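Eukaryotic peptide chain release factor GTP-binding subunit (Schizosaccharomyces pombe, PDB 1R5B) serves as the GTP-binding subunit of a eukaryotic peptide chain release factor, a translational GTPase with a P-loop G domain and two beta domains. Local coordinates at residues A[190-195]-A[232-237]; A[196-201]-A[245-250]; A[148-153]-A[182-187]. One frame throughout, in Å; residues are numbered along the deposited sequence.

Interaction 1. Residues A[190-195]-A[232-237]; sequences KMDEPS and SAYTGQ
Two family motifs of P-loop GTPases meet here: Lys190-Met191-Asp192 belongs to the NKxD sequence after strand 184-189, and Ser232-Ala233 opens the SA loop after strand 226-230. One hydrogen bond joins them, with Ser232 OG donating to Asp192 OD1 at 2.6 Å. The hydroxyl comes from above the carboxylate, 62° out of its plane. In Asp192, chi1 (74°, CG in the crowded position between backbone N and carbonyl carbon) carries CG toward the second loop, and chi2, -71°, turns the carboxylate so that a face meets the hydroxyl. Ser232 OG reaches across anti to its own N. A type I turn from Lys190 to Glu193 brings Asp192 round to face the second loop.

The SA loop is tied up internally as well. Ser232 N donates to Gln237 O at 3.1 Å, closing the loop, and Thr235 OG1 accepts from Gln237 N at 3.3 Å, an ST turn. A weak bond from Thr235 N, 3.5 Å long, also reaches Ser232 OG. Lys190 points away from this contact; its NZ bonds to Asp53 O and forms a salt bridge with Glu158.

Van der Waals contact completes the interface. Gln237 OE1 lies 4.1 Å from Asp192 CB, and the Thr235 methyl slides past the carboxylate in the opposite direction, with Thr235 CG2 3.9 Å from Asp192 OD2.

Interaction 2. Residues A[196-201]-A[245-250]; sequences VQWSEE and SSVCPW
Trp198, just before helix 200-218 of the G domain, and Trp250, from the loop leading to helix 256-262, meet at the capped start of the helix; Ser199 is the N-cap, its OG bonded to Arg202 N. The hydrogen bond across the contact runs from Trp250 NE1 to Trp198 O at 2.7 Å. The acceptor lies in the indole plane and the donor nearly along the C=O axis (160°), so the bond, though bent at the hydrogen (145°), holds the indole's edge against the backbone. Trp198 NE1 makes a weak bond to Gln237 OE1.

CH-pi contacts cover ring faces. Glu200 CB stands 3.5 Å from the centroid of the Trp250 five-membered ring, 6° off its normal. Glu200 then continues extended along the indole, its carboxylate nearly parallel to the ring plane. Val247 CG1 lies over a face of Trp198, 3.7 Å from the centroid of its five-membered ring and offset toward the rim.

Sulfur adds to the packing: Cys248 SG covers the Trp250 face opposite Glu200 and, anti to its own backbone N, approaches the six-membered ring of Trp198 obliquely, lying 3.6 Å from Trp198 CE3.

Interaction 3. Residues A[148-153]-A[182-187]; sequences GVLVIS and NHLVVV
Val149 crosses Val187 obliquely on one face of the central G-domain sheet, its CG1 branch resting 3.7 Å from Val187 CG2. Val149 bridges to Val185 and Val187 to Val151, so the contact is diagonal, two residues off the register. Phe48 of strand 42-50 flanks Val149 and Val151, and helix 256-262 covers the same face, with Tyr259 on Val185 and Leu256 on Val187.

The other face carries Leu150, Leu184 and Val186. Leu150 CD2 approaches Leu184 CD2 to 4.2 Å, the two chains crossing tip to tip. Both have CG anti to the backbone N. Helix 169-178 lies over this side, meeting Leu150 through His172 and Leu184 through Ala176. That helix falls between the two strands in sequence, so the arrangement is a beta-alpha-beta crossover, as expected for a P-loop NTPase fold.

The backbones run parallel, with short-segment axes 25° apart, and four hydrogen bonds hold them. Val185 N donates to Gly148 O at 3.0 Å, and Leu150 N to Val185 O at 2.7 Å. Next, Val187 N donates to Leu150 O at 2.8 Å. The last, Ile152 N to Val187 O at 2.9 Å, is straight, with an N-H...O angle of 180°. Three carbonyls take a CA-H as well: Val185 O lies 3.1 Å from Val149 CA, Leu150 O lies 3.3 Å from Val186 CA, and Val187 O receives that of Val151.

Alternate amides and carbonyls bond across this pair, while those of Val149 and Val151 turn to strand 42-50. Polar bonding between the strands thus runs through the main chain, and the side chains add only apolar contact on both faces of the sheet.

All three contacts lie in the G domain and pass from the sheet to the loops and helix start that follow its strands. Interaction 3 pairs two central strands; strand 184-189 then runs into the NKxD loop of interaction 1, and that loop into the helix start of interaction 2. Interactions 1 and 2, with centres about 11 Å apart, touch: Met191 O lies 3.0 Å from Trp198 N, a probable hydrogen bond. Interaction 1 meets interaction 3 where Lys190 CD packs 3.5 Å from Ser153 OG. Interactions 2 and 3 stay about 7 Å apart at nearest atoms. Val151 touches the probable P-loop and Lys190 lies near it, placing interactions 1 and 3 beside the presumed nucleotide pocket.

Interaction 1. Residues A[190-195]-A[232-237]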
ATOM      1  N   LYS A 190      12.293  23.592  -6.110  1.00 31.49           N
ATOM      2  CA  LYS A 190      13.239  24.642  -6.497  1.00 31.96           C
ATOM      3  C   LYS A 190      14.274  24.968  -5.422  1.00 32.08           C
ATOM      4  O   LYS A 190      14.726  26.106  -5.315  1.00 32.19           O
ATOM      5  CB  LYS A 190      12.506  25.920  -6.930  1.00 32.04           C
ATOM      6  CG  LYS A 190      11.343  25.691  -7.890  1.00 32.33           C
ATOM      7  CD  LYS A 190      10.933  27.003  -8.543  1.00 33.11           C
ATOM      8  CE  LYS A 190      10.022  26.814  -9.741  1.00 33.07           C
ATOM      9  NZ  LYS A 190       9.182  28.033  -9.947  1.00 32.73           N
ATOM     10  N   MET A 191      14.678  23.964  -4.651  1.00 32.34           N
ATOM     11  CA  MET A 191      15.670  24.161  -3.596  1.00 32.75           C
ATOM     12  C   MET A 191      17.060  24.538  -4.155  1.00 34.21           C
ATOM     13  O   MET A 191      17.872  25.124  -3.446  1.00 34.67           O
ATOM     14  CB  MET A 191      15.766  22.908  -2.713  1.00 32.16           C
ATOM     15  CG  MET A 191      14.502  22.594  -1.898  1.00 29.73           C
ATOM     16  SD  MET A 191      14.025  23.829  -0.665  1.00 23.67           S
ATOM     17  CE  MET A 191      15.393  23.949   0.299  1.00 24.92           C
ATOM     18  N   ASP A 192      17.306  24.206  -5.422  1.00 35.53           N
ATOM     19  CA  ASP A 192      18.576  24.443  -6.099  1.00 36.57           C
ATOM     20  C   ASP A 192      18.772  25.889  -6.581  1.00 37.27           C
ATOM     21  O   ASP A 192      19.904  26.320  -6.827  1.00 37.41           O
ATOM     22  CB  ASP A 192      18.672  23.506  -7.317  1.00 36.99           C
ATOM     23  CG  ASP A 192      17.772  23.950  -8.486  1.00 38.03           C
ATOM     24  OD1 ASP A 192      16.529  23.827  -8.385  1.00 39.55           O
ATOM     25  OD2 ASP A 192      18.224  24.442  -9.545  1.00 39.93           O
ATOM     26  N   GLU A 193      17.669  26.622  -6.732  1.00 37.94           N
ATOM     27  CA  GLU A 193      17.675  27.942  -7.372  1.00 38.43           C
ATOM     28  C   GLU A 193      18.544  28.988  -6.652  1.00 38.53           C
ATOM     29  O   GLU A 193      18.865  28.826  -5.492  1.00 38.56           O
ATOM     30  CB  GLU A 193      16.236  28.457  -7.503  1.00 38.63           C
ATOM     31  CG  GLU A 193      15.495  27.919  -8.723  1.00 39.61           C
ATOM     32  CD  GLU A 193      14.386  28.845  -9.207  1.00 41.49           C
ATOM     33  OE1 GLU A 193      14.211  29.948  -8.642  1.00 42.58           O
ATOM     34  OE2 GLU A 193      13.682  28.469 -10.171  1.00 43.21           O
ATOM     35  N   PRO A 194      18.948  30.045  -7.347  1.00 38.83           N
ATOM     36  CA  PRO A 194      19.759  31.118  -6.742  1.00 39.01           C
ATOM     37  C   PRO A 194      19.303  31.640  -5.357  1.00 39.21           C
ATOM     38  O   PRO A 194      20.129  31.802  -4.456  1.00 39.10           O
ATOM     39  CB  PRO A 194      19.657  32.240  -7.779  1.00 39.03           C
ATOM     40  CG  PRO A 194      19.487  31.526  -9.084  1.00 39.06           C
ATOM     41  CD  PRO A 194      18.710  30.278  -8.785  1.00 38.83           C
ATOM     42  N   SER A 195      18.007  31.896  -5.200  1.00 39.43           N
ATOM     43  CA  SER A 195      17.466  32.525  -3.990  1.00 39.39           C
ATOM     44  C   SER A 195      17.371  31.550  -2.816  1.00 39.48           C
ATOM     45  O   SER A 195      17.337  31.956  -1.649  1.00 39.46           O
ATOM     46  CB  SER A 195      16.078  33.078  -4.289  1.00 39.45           C
ATOM     47  OG  SER A 195      15.206  32.033  -4.681  1.00 39.26           O
ATOM     48  N   SER A 232      14.303  19.283  -5.799  1.00 35.32           N
ATOM     49  CA  SER A 232      14.464  20.135  -6.962  1.00 35.41           C
ATOM     50  C   SER A 232      14.151  19.298  -8.192  1.00 35.26           C
ATOM     51  O   SER A 232      14.894  18.380  -8.535  1.00 35.00           O
ATOM     52  CB  SER A 232      15.876  20.701  -7.043  1.00 35.49           C
ATOM     53  OG  SER A 232      16.107  21.243  -8.329  1.00 36.18           O
ATOM     54  N   ALA A 233      13.048  19.635  -8.850  1.00 35.32           N
ATOM     55  CA  ALA A 233      12.535  18.883  -9.985  1.00 35.43           C
ATOM     56  C   ALA A 233      13.388  19.112 -11.225  1.00 35.61           C
ATOM     57  O   ALA A 233      13.409  18.277 -12.132  1.00 35.97           O
ATOM     58  CB  ALA A 233      11.080  19.275 -10.262  1.00 35.22           C
ATOM     59  N   TYR A 234      14.078  20.249 -11.266  1.00 35.72           N
ATOM     60  CA  TYR A 234      14.940  20.577 -12.384  1.00 35.74           C
ATOM     61  C   TYR A 234      16.118  19.613 -12.381  1.00 35.65           C
ATOM     62  O   TYR A 234      16.331  18.904 -13.358  1.00 35.83           O
ATOM     63  CB  TYR A 234      15.413  22.039 -12.311  1.00 35.97           C
ATOM     64  CG  TYR A 234      16.224  22.487 -13.521  1.00 36.61           C
ATOM     65  CD1 TYR A 234      15.617  22.659 -14.764  1.00 36.75           C
ATOM     66  CD2 TYR A 234      17.596  22.719 -13.424  1.00 37.14           C
ATOM     67  CE1 TYR A 234      16.350  23.051 -15.876  1.00 37.43           C
ATOM     68  CE2 TYR A 234      18.343  23.120 -14.534  1.00 37.68           C
ATOM     69  CZ  TYR A 234      17.712  23.282 -15.756  1.00 37.87           C
ATOM     70  OH  TYR A 234      18.433  23.677 -16.859  1.00 38.73           O
ATOM     71  N   THR A 235      16.844  19.552 -11.267  1.00 35.46           N
ATOM     72  CA  THR A 235      18.032  18.694 -11.162  1.00 35.31           C
ATOM     73  C   THR A 235      17.719  17.261 -10.766  1.00 35.00           C
ATOM     74  O   THR A 235      18.601  16.409 -10.790  1.00 34.89           O
ATOM     75  CB  THR A 235      19.028  19.254 -10.130  1.00 35.47           C
ATOM     76  OG1 THR A 235      18.456  19.196  -8.817  1.00 35.70           O
ATOM     77  CG2 THR A 235      19.307  20.744 -10.365  1.00 35.92           C
ATOM     78  N   GLY A 236      16.474  16.995 -10.388  1.00 34.75           N
ATOM     79  CA  GLY A 236      16.097  15.701  -9.850  1.00 34.76           C
ATOM     80  C   GLY A 236      16.653  15.369  -8.468  1.00 34.56           C
ATOM     81  O   GLY A 236      16.581  14.227  -8.015  1.00 34.32           O
ATOM     82  N   GLN A 237      17.189  16.364  -7.780  1.00 34.43           N
ATOM     83  CA  GLN A 237      17.760  16.126  -6.469  1.00 34.48           C
ATOM     84  C   GLN A 237      16.659  15.831  -5.439  1.00 34.09           C
ATOM     85  O   GLN A 237      15.699  16.589  -5.291  1.00 33.72           O
ATOM     86  CB  GLN A 237      18.616  17.307  -6.036  1.00 34.59           C
ATOM     87  CG  GLN A 237      19.953  17.341  -6.744  1.00 35.57           C
ATOM     88  CD  GLN A 237      20.642  18.687  -6.644  1.00 37.00           C
ATOM     89  OE1 GLN A 237      19.984  19.728  -6.480  1.00 38.12           O
ATOM     90  NE2 GLN A 237      21.969  18.676  -6.744  1.00 37.61           N
TER

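Interaction 2. Residues A[196-201]-A[245-250]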
ATOM      1  N   VAL A 196      17.289  30.268  -3.150  1.00 39.31           N
ATOM      2  CA  VAL A 196      17.349  29.173  -2.194  1.00 39.37           C
ATOM      3  C   VAL A 196      18.563  28.354  -2.553  1.00 39.61           C
ATOM      4  O   VAL A 196      18.662  27.876  -3.686  1.00 40.29           O
ATOM      5  CB  VAL A 196      16.147  28.231  -2.371  1.00 39.32           C
ATOM      6  CG1 VAL A 196      15.968  27.335  -1.139  1.00 39.44           C
ATOM      7  CG2 VAL A 196      14.893  29.018  -2.694  1.00 39.39           C
ATOM      8  N   GLN A 197      19.499  28.153  -1.638  1.00 39.40           N
ATOM      9  CA  GLN A 197      20.651  27.317  -2.001  1.00 38.84           C
ATOM     10  C   GLN A 197      20.744  26.136  -1.062  1.00 38.36           C
ATOM     11  O   GLN A 197      21.751  25.923  -0.388  1.00 38.64           O
ATOM     12  CB  GLN A 197      21.917  28.155  -2.060  1.00 38.67           C
ATOM     13  CG  GLN A 197      21.875  29.104  -3.248  1.00 38.48           C
ATOM     14  CD  GLN A 197      23.176  29.844  -3.472  1.00 37.68           C
ATOM     15  OE1 GLN A 197      23.226  31.054  -3.294  1.00 36.93           O
ATOM     16  NE2 GLN A 197      24.221  29.123  -3.864  1.00 36.98           N
ATOM     17  N   TRP A 198      19.652  25.378  -1.049  1.00 37.55           N
ATOM     18  CA  TRP A 198      19.410  24.333  -0.068  1.00 37.20           C
ATOM     19  C   TRP A 198      19.557  24.903   1.342  1.00 36.62           C
ATOM     20  O   TRP A 198      20.027  24.235   2.256  1.00 36.48           O
ATOM     21  CB  TRP A 198      20.327  23.123  -0.314  1.00 37.29           C
ATOM     22  CG  TRP A 198      19.954  22.359  -1.556  1.00 37.40           C
ATOM     23  CD1 TRP A 198      20.470  22.527  -2.816  1.00 37.68           C
ATOM     24  CD2 TRP A 198      18.976  21.323  -1.664  1.00 36.39           C
ATOM     25  NE1 TRP A 198      19.868  21.657  -3.694  1.00 37.44           N
ATOM     26  CE2 TRP A 198      18.947  20.906  -3.012  1.00 35.98           C
ATOM     27  CE3 TRP A 198      18.111  20.700  -0.755  1.00 36.79           C
ATOM     28  CZ2 TRP A 198      18.100  19.900  -3.467  1.00 36.09           C
ATOM     29  CZ3 TRP A 198      17.265  19.700  -1.212  1.00 35.71           C
ATOM     30  CH2 TRP A 198      17.266  19.311  -2.555  1.00 35.62           C
ATOM     31  N   SER A 199      19.140  26.151   1.510  1.00 36.09           N
ATOM     32  CA  SER A 199      19.207  26.789   2.810  1.00 35.65           C
ATOM     33  C   SER A 199      18.204  26.117   3.732  1.00 35.55           C
ATOM     34  O   SER A 199      17.018  26.066   3.419  1.00 35.29           O
ATOM     35  CB  SER A 199      18.873  28.273   2.695  1.00 35.47           C
ATOM     36  OG  SER A 199      18.551  28.811   3.967  1.00 35.07           O
ATOM     37  N   GLU A 200      18.679  25.602   4.861  1.00 35.52           N
ATOM     38  CA  GLU A 200      17.786  25.132   5.913  1.00 35.68           C
ATOM     39  C   GLU A 200      16.903  26.261   6.469  1.00 35.88           C
ATOM     40  O   GLU A 200      15.780  26.006   6.884  1.00 35.83           O
ATOM     41  CB  GLU A 200      18.565  24.474   7.055  1.00 35.79           C
ATOM     42  CG  GLU A 200      17.713  23.527   7.891  1.00 36.17           C
ATOM     43  CD  GLU A 200      18.418  22.980   9.123  1.00 36.94           C
ATOM     44  OE1 GLU A 200      19.549  23.426   9.447  1.00 36.96           O
ATOM     45  OE2 GLU A 200      17.815  22.100   9.776  1.00 37.18           O
ATOM     46  N   GLU A 201      17.404  27.499   6.489  1.00 36.15           N
ATOM     47  CA  GLU A 201      16.592  28.642   6.928  1.00 36.23           C
ATOM     48  C   GLU A 201      15.362  28.861   6.048  1.00 35.78           C
ATOM     49  O   GLU A 201      14.301  29.173   6.557  1.00 36.09           O
ATOM     50  CB  GLU A 201      17.402  29.939   6.960  1.00 36.40           C
ATOM     51  CG  GLU A 201      17.873  30.352   8.341  1.00 37.68           C
ATOM     52  CD  GLU A 201      19.322  29.971   8.579  1.00 39.64           C
ATOM     53  OE1 GLU A 201      19.650  28.786   8.335  1.00 41.20           O
ATOM     54  OE2 GLU A 201      20.127  30.845   8.989  1.00 38.89           O
ATOM     55  N   SER A 245      25.087  14.512   0.661  1.00 40.00           N
ATOM     56  CA  SER A 245      25.509  15.265   1.848  1.00 40.51           C
ATOM     57  C   SER A 245      26.224  16.576   1.510  1.00 40.60           C
ATOM     58  O   SER A 245      26.080  17.567   2.235  1.00 40.67           O
ATOM     59  CB  SER A 245      26.414  14.405   2.744  1.00 40.61           C
ATOM     60  OG  SER A 245      25.665  13.858   3.819  1.00 41.57           O
ATOM     61  N   SER A 246      26.993  16.575   0.424  1.00 40.72           N
ATOM     62  CA  SER A 246      27.716  17.768  -0.008  1.00 40.98           C
ATOM     63  C   SER A 246      26.757  18.866  -0.485  1.00 41.24           C
ATOM     64  O   SER A 246      27.034  20.056  -0.306  1.00 41.60           O
ATOM     65  CB  SER A 246      28.739  17.428  -1.103  1.00 40.88           C
ATOM     66  OG  SER A 246      28.161  17.493  -2.398  1.00 41.09           O
ATOM     67  N   VAL A 247      25.640  18.463  -1.087  1.00 41.42           N
ATOM     68  CA  VAL A 247      24.624  19.402  -1.582  1.00 41.48           C
ATOM     69  C   VAL A 247      23.711  19.944  -0.465  1.00 41.64           C
ATOM     70  O   VAL A 247      23.383  21.131  -0.444  1.00 41.76           O
ATOM     71  CB  VAL A 247      23.763  18.747  -2.695  1.00 41.22           C
ATOM     72  CG1 VAL A 247      22.657  19.684  -3.157  1.00 41.24           C
ATOM     73  CG2 VAL A 247      24.634  18.354  -3.876  1.00 41.46           C
ATOM     74  N   CYS A 248      23.309  19.074   0.456  1.00 41.71           N
ATOM     75  CA  CYS A 248      22.395  19.432   1.534  1.00 41.73           C
ATOM     76  C   CYS A 248      22.692  18.534   2.738  1.00 41.60           C
ATOM     77  O   CYS A 248      22.146  17.435   2.859  1.00 41.67           O
ATOM     78  CB  CYS A 248      20.949  19.277   1.058  1.00 41.79           C
ATOM     79  SG  CYS A 248      19.680  19.530   2.318  1.00 42.70           S
ATOM     80  N   PRO A 249      23.579  18.994   3.613  1.00 41.54           N
ATOM     81  CA  PRO A 249      24.011  18.195   4.772  1.00 41.54           C
ATOM     82  C   PRO A 249      22.931  17.968   5.830  1.00 41.46           C
ATOM     83  O   PRO A 249      22.984  16.958   6.537  1.00 41.39           O
ATOM     84  CB  PRO A 249      25.157  19.026   5.387  1.00 41.65           C
ATOM     85  CG  PRO A 249      25.401  20.189   4.473  1.00 41.58           C
ATOM     86  CD  PRO A 249      24.242  20.310   3.556  1.00 41.57           C
ATOM     87  N   TRP A 250      21.969  18.885   5.923  1.00 41.42           N
ATOM     88  CA  TRP A 250      21.025  18.918   7.049  1.00 41.24           C
ATOM     89  C   TRP A 250      19.801  18.021   6.870  1.00 41.62           C
ATOM     90  O   TRP A 250      19.276  17.507   7.858  1.00 41.49           O
ATOM     91  CB  TRP A 250      20.584  20.360   7.358  1.00 41.05           C
ATOM     92  CG  TRP A 250      20.144  21.135   6.156  1.00 39.89           C
ATOM     93  CD1 TRP A 250      20.909  21.973   5.399  1.00 39.05           C
ATOM     94  CD2 TRP A 250      18.842  21.131   5.560  1.00 38.58           C
ATOM     95  NE1 TRP A 250      20.163  22.496   4.372  1.00 38.56           N
ATOM     96  CE2 TRP A 250      18.888  21.996   4.446  1.00 38.47           C
ATOM     97  CE3 TRP A 250      17.629  20.489   5.861  1.00 38.17           C
ATOM     98  CZ2 TRP A 250      17.773  22.234   3.632  1.00 37.66           C
ATOM     99  CZ3 TRP A 250      16.524  20.729   5.053  1.00 37.55           C
ATOM    100  CH2 TRP A 250      16.607  21.592   3.951  1.00 37.46           C
TER

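Interaction 3. Residues A[148-153]-A[182-187]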
ATOM      1  N   GLY A 148      -1.960  12.643  -2.344  1.00 31.45           N
ATOM      2  CA  GLY A 148      -2.011  13.990  -2.875  1.00 31.63           C
ATOM      3  C   GLY A 148      -0.683  14.645  -2.584  1.00 31.92           C
ATOM      4  O   GLY A 148      -0.205  14.580  -1.457  1.00 31.88           O
ATOM      5  N   VAL A 149      -0.061  15.213  -3.611  1.00 31.96           N
ATOM      6  CA  VAL A 149       1.216  15.893  -3.462  1.00 32.59           C
ATOM      7  C   VAL A 149       1.015  17.362  -3.820  1.00 32.58           C
ATOM      8  O   VAL A 149       0.696  17.681  -4.970  1.00 32.89           O
ATOM      9  CB  VAL A 149       2.300  15.297  -4.369  1.00 32.54           C
ATOM     10  CG1 VAL A 149       3.633  16.027  -4.144  1.00 33.24           C
ATOM     11  CG2 VAL A 149       2.480  13.795  -4.104  1.00 32.89           C
ATOM     12  N   LEU A 150       1.134  18.244  -2.833  1.00 32.23           N
ATOM     13  CA  LEU A 150       1.054  19.685  -3.080  1.00 32.25           C
ATOM     14  C   LEU A 150       2.470  20.183  -3.351  1.00 32.15           C
ATOM     15  O   LEU A 150       3.335  20.053  -2.497  1.00 31.99           O
ATOM     16  CB  LEU A 150       0.430  20.405  -1.876  1.00 32.05           C
ATOM     17  CG  LEU A 150       0.371  21.932  -1.899  1.00 31.70           C
ATOM     18  CD1 LEU A 150      -0.508  22.416  -3.023  1.00 32.00           C
ATOM     19  CD2 LEU A 150      -0.151  22.457  -0.565  1.00 31.40           C
ATOM     20  N   VAL A 151       2.711  20.726  -4.545  1.00 32.33           N
ATOM     21  CA  VAL A 151       4.043  21.210  -4.929  1.00 32.20           C
ATOM     22  C   VAL A 151       4.116  22.707  -4.750  1.00 32.07           C
ATOM     23  O   VAL A 151       3.341  23.444  -5.348  1.00 32.79           O
ATOM     24  CB  VAL A 151       4.386  20.835  -6.377  1.00 32.17           C
ATOM     25  CG1 VAL A 151       5.857  21.089  -6.663  1.00 31.96           C
ATOM     26  CG2 VAL A 151       4.051  19.354  -6.634  1.00 32.67           C
ATOM     27  N   ILE A 152       5.041  23.149  -3.903  1.00 32.15           N
ATOM     28  CA  ILE A 152       5.205  24.564  -3.567  1.00 31.93           C
ATOM     29  C   ILE A 152       6.593  25.048  -3.986  1.00 32.01           C
ATOM     30  O   ILE A 152       7.578  24.346  -3.795  1.00 32.58           O
ATOM     31  CB  ILE A 152       5.016  24.781  -2.051  1.00 31.61           C
ATOM     32  CG1 ILE A 152       3.603  24.376  -1.604  1.00 31.51           C
ATOM     33  CG2 ILE A 152       5.285  26.239  -1.673  1.00 32.29           C
ATOM     34  CD1 ILE A 152       2.486  25.312  -2.058  1.00 31.28           C
ATOM     35  N   SER A 153       6.667  26.242  -4.566  1.00 31.98           N
ATOM     36  CA  SER A 153       7.946  26.838  -4.918  1.00 32.08           C
ATOM     37  C   SER A 153       8.582  27.477  -3.695  1.00 32.41           C
ATOM     38  O   SER A 153       7.921  28.208  -2.957  1.00 32.39           O
ATOM     39  CB  SER A 153       7.772  27.905  -5.991  1.00 32.01           C
ATOM     40  OG  SER A 153       8.980  28.624  -6.169  1.00 31.75           O
ATOM     41  N   ASN A 182      -6.378  13.414   3.170  1.00 36.34           N
ATOM     42  CA  ASN A 182      -6.295  13.698   4.592  1.00 36.29           C
ATOM     43  C   ASN A 182      -4.877  13.570   5.117  1.00 36.79           C
ATOM     44  O   ASN A 182      -4.591  13.943   6.252  1.00 37.95           O
ATOM     45  CB  ASN A 182      -7.239  12.771   5.360  1.00 35.95           C
ATOM     46  CG  ASN A 182      -8.694  13.019   5.015  1.00 35.31           C
ATOM     47  OD1 ASN A 182      -9.490  12.093   4.908  1.00 34.40           O
ATOM     48  ND2 ASN A 182      -9.044  14.276   4.828  1.00 33.97           N
ATOM     49  N   HIS A 183      -3.987  13.035   4.299  1.00 37.12           N
ATOM     50  CA  HIS A 183      -2.573  13.012   4.625  1.00 37.26           C
ATOM     51  C   HIS A 183      -1.856  13.600   3.421  1.00 36.76           C
ATOM     52  O   HIS A 183      -1.672  12.942   2.405  1.00 37.42           O
ATOM     53  CB  HIS A 183      -2.124  11.586   4.900  1.00 37.68           C
ATOM     54  CG  HIS A 183      -0.678  11.467   5.236  1.00 38.79           C
ATOM     55  ND1 HIS A 183       0.306  11.490   4.276  1.00 41.33           N
ATOM     56  CD2 HIS A 183      -0.044  11.311   6.421  1.00 40.83           C
ATOM     57  CE1 HIS A 183       1.485  11.350   4.855  1.00 40.47           C
ATOM     58  NE2 HIS A 183       1.300  11.236   6.155  1.00 39.88           N
ATOM     59  N   LEU A 184      -1.493  14.863   3.536  1.00 35.68           N
ATOM     60  CA  LEU A 184      -0.972  15.616   2.423  1.00 34.87           C
ATOM     61  C   LEU A 184       0.545  15.505   2.392  1.00 33.89           C
ATOM     62  O   LEU A 184       1.202  15.736   3.394  1.00 34.12           O
ATOM     63  CB  LEU A 184      -1.391  17.072   2.588  1.00 34.44           C
ATOM     64  CG  LEU A 184      -1.177  18.018   1.424  1.00 34.78           C
ATOM     65  CD1 LEU A 184      -1.945  17.546   0.217  1.00 35.74           C
ATOM     66  CD2 LEU A 184      -1.651  19.401   1.822  1.00 35.23           C
ATOM     67  N   VAL A 185       1.083  15.133   1.245  1.00 32.59           N
ATOM     68  CA  VAL A 185       2.515  15.240   0.992  1.00 32.22           C
ATOM     69  C   VAL A 185       2.782  16.605   0.342  1.00 31.85           C
ATOM     70  O   VAL A 185       2.210  16.920  -0.698  1.00 31.90           O
ATOM     71  CB  VAL A 185       3.010  14.115   0.071  1.00 31.62           C
ATOM     72  CG1 VAL A 185       4.489  14.256  -0.190  1.00 31.80           C
ATOM     73  CG2 VAL A 185       2.706  12.751   0.690  1.00 31.50           C
ATOM     74  N   VAL A 186       3.634  17.406   0.971  1.00 31.27           N
ATOM     75  CA  VAL A 186       3.931  18.753   0.522  1.00 31.17           C
ATOM     76  C   VAL A 186       5.391  18.773   0.092  1.00 31.10           C
ATOM     77  O   VAL A 186       6.293  18.587   0.914  1.00 31.05           O
ATOM     78  CB  VAL A 186       3.713  19.783   1.646  1.00 30.97           C
ATOM     79  CG1 VAL A 186       4.207  21.172   1.215  1.00 31.90           C
ATOM     80  CG2 VAL A 186       2.278  19.843   2.034  1.00 30.46           C
ATOM     81  N   VAL A 187       5.613  18.988  -1.194  1.00 30.87           N
ATOM     82  CA  VAL A 187       6.947  18.990  -1.770  1.00 31.34           C
ATOM     83  C   VAL A 187       7.420  20.447  -1.951  1.00 31.74           C
ATOM     84  O   VAL A 187       6.809  21.232  -2.673  1.00 31.47           O
ATOM     85  CB  VAL A 187       6.926  18.172  -3.082  1.00 31.30           C
ATOM     86  CG1 VAL A 187       7.999  18.563  -4.003  1.00 31.84           C
ATOM     87  CG2 VAL A 187       7.050  16.672  -2.753  1.00 32.03           C
TER